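Local coordinates for protein CaaX farnesyltransferase beta subunit Ram1 (Aspergillus fumigatus, PDB 4L9P) that probably catalyses, together with its alpha subunit, transfer of a farnesyl group from farnesyl diphosphate to a cysteine near the C-terminus of target proteins, using zinc, at residues 142-145 with 146-149. Sequence-based numbering, arbitrary orientation.
Sequences ASFV and ALDA. With EDO (1,2-ethanediol), chain G.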
ATOM      1  N   ALA B 142     -26.416   2.480  12.487  1.00 17.99           N
ATOM      2  CA  ALA B 142     -25.532   2.974  13.551  1.00 18.95           C
ATOM      3  C   ALA B 142     -24.300   2.134  13.751  1.00 19.05           C
ATOM      4  O   ALA B 142     -23.257   2.683  14.109  1.00 18.88           O
ATOM      5  CB  ALA B 142     -26.297   3.090  14.896  1.00 19.28           C
ATOM      6  N   SER B 143     -24.426   0.818  13.552  1.00 20.55           N
ATOM      7  CA  SER B 143     -23.320  -0.104  13.777  1.00 21.73           C
ATOM      8  C   SER B 143     -22.138   0.170  12.881  1.00 19.40           C
ATOM      9  O   SER B 143     -21.052  -0.376  13.123  1.00 21.01           O
ATOM     10  CB  SER B 143     -23.762  -1.570  13.560  1.00 25.16           C
ATOM     11  OG  SER B 143     -24.305  -1.735  12.261  1.00 26.28           O
ATOM     12  N   PHE B 144     -22.348   0.956  11.818  1.00 17.03           N
ATOM     13  CA  PHE B 144     -21.270   1.310  10.880  1.00 16.05           C
ATOM     14  C   PHE B 144     -20.517   2.592  11.278  1.00 14.68           C
ATOM     15  O   PHE B 144     -19.773   3.146  10.483  1.00 13.77           O
ATOM     16  CB  PHE B 144     -21.845   1.459   9.466  1.00 17.36           C
ATOM     17  CG  PHE B 144     -22.110   0.142   8.796  1.00 19.99           C
ATOM     18  CD1 PHE B 144     -23.258  -0.546   9.056  1.00 20.81           C
ATOM     19  CD2 PHE B 144     -21.156  -0.422   7.937  1.00 21.18           C
ATOM     20  CE1 PHE B 144     -23.474  -1.789   8.438  1.00 21.31           C
ATOM     21  CE2 PHE B 144     -21.355  -1.609   7.328  1.00 20.77           C
ATOM     22  CZ  PHE B 144     -22.495  -2.322   7.571  1.00 21.60           C
ATOM     23  N   VAL B 145     -20.694   3.031  12.521  1.00 14.06           N
ATOM     24  CA  VAL B 145     -20.077   4.278  12.978  1.00 14.00           C
ATOM     25  C   VAL B 145     -18.555   4.321  12.743  1.00 12.74           C
ATOM     26  O   VAL B 145     -18.019   5.405  12.519  1.00 12.51           O
ATOM     27  CB  VAL B 145     -20.363   4.524  14.506  1.00 15.73           C
ATOM     28  CG1 VAL B 145     -19.840   3.337  15.331  1.00 16.72           C
ATOM     29  CG2 VAL B 145     -19.785   5.863  14.992  1.00 17.01           C
ATOM     30  N   ALA B 146     -17.849   3.193  12.777  1.00 11.60           N
ATOM     31  CA  ALA B 146     -16.391   3.226  12.552  1.00 12.63           C
ATOM     32  C   ALA B 146     -16.018   3.701  11.167  1.00 12.93           C
ATOM     33  O   ALA B 146     -14.854   4.060  10.917  1.00 13.95           O
ATOM     34  CB  ALA B 146     -15.783   1.843  12.796  1.00 16.78           C
ATOM     35  N   LEU B 147     -16.981   3.709  10.252  1.00 12.86           N
ATOM     36  CA  LEU B 147     -16.705   4.244   8.904  1.00 12.96           C
ATOM     37  C   LEU B 147     -16.876   5.758   8.824  1.00 10.51           C
ATOM     38  O   LEU B 147     -16.686   6.340   7.769  1.00 10.61           O
ATOM     39  CB  LEU B 147     -17.600   3.617   7.835  1.00 16.48           C
ATOM     40  CG  LEU B 147     -17.385   2.115   7.600  1.00 21.51           C
ATOM     41  CD1 LEU B 147     -18.397   1.489   6.621  1.00 22.96           C
ATOM     42  CD2 LEU B 147     -16.003   1.889   7.074  1.00 23.50           C
ATOM     43  N   ASP B 148     -17.161   6.430   9.946  1.00 10.08           N
ATOM     44  CA  ASP B 148     -17.381   7.879   9.905  1.00  9.67           C
ATOM     45  C   ASP B 148     -16.230   8.616   9.247  1.00  9.50           C
ATOM     46  O   ASP B 148     -16.445   9.516   8.427  1.00 11.55           O
ATOM     47  CB  ASP B 148     -17.541   8.370  11.353  1.00 11.18           C
ATOM     48  CG  ASP B 148     -18.206   9.722  11.448  1.00 13.61           C
ATOM     49  OD1 ASP B 148     -18.849  10.141  10.464  1.00 15.64           O
ATOM     50  OD2 ASP B 148     -18.116  10.322  12.542  1.00 14.48           O
ATOM     51  N   ALA B 149     -15.001   8.274   9.612  1.00  9.64           N
ATOM     52  CA  ALA B 149     -13.841   8.980   9.043  1.00 11.11           C
ATOM     53  C   ALA B 149     -13.605   8.624   7.571  1.00 11.48           C
ATOM     54  O   ALA B 149     -12.880   9.350   6.854  1.00 13.72           O
ATOM     55  CB  ALA B 149     -12.578   8.695   9.897  1.00 13.81           C
TER
HETATM   56  C1  EDO G 404     -21.366  12.983  13.663  1.00 22.68           C
HETATM   57  O1  EDO G 404     -21.071  14.298  14.124  1.00 22.10           O
HETATM   58  C2  EDO G 404     -20.416  12.580  12.566  1.00 22.87           C
HETATM   59  O2  EDO G 404     -19.040  12.704  12.970  1.00 20.69           O
HETATM   60  O   HOH W   1     -18.590   0.439  13.102  1.00 21.17           O
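Phe144 and Leu147 take nearly the same first torsion, each CG lying anti to its own carbonyl carbon (chi1 -77° and -65°); on a 3-10 turn, where residues three apart come round to the same side, this setting lays the two side chains side by side. They meet where CD1 of Leu147 comes to CD2 of Phe144 at 3.6 Å, reaching the ring at its edge and in its plane. Tyr140 adds a second aromatic ring to Phe144, its plane inclined to the first.

The stretch illustrates how i to i+3 backbone hydrogen bonds fix such a spacing, with a water standing in where a direct bond is absent. Leu147 N donates to Phe144 O at 2.9 Å, and Asp148 N donates to Val145 O at 2.9 Å. Between residues 143 and 146 a water takes over the corresponding link, giving a hydrogen bond to Ser143 O at 2.6 Å and accepting one from Ala146 N at 2.9 Å.

Asp148 is turned differently: its carboxylate extends with CG anti to the backbone N (chi1 -161°) toward the alpha subunit Ram2. There OD1 is hydrogen-bonded to Tyr49 of Ram2, while OD2 is hydrogen-bonded to Tyr53 of Ram2 and accepts a hydrogen bond from O2 of a 1,2-ethanediol, probably from the crystallisation liquor, 2.6 Å from OD2. Val145 also packs on Tyr53 of Ram2.

This part of the connection between helices 126-135 and 151-164 of the alpha-alpha toroid thus joins an apolar pair to a subunit interface, where hydroxyl partners on both oxygens of the buried carboxylate would be expected to stabilise its negative charge.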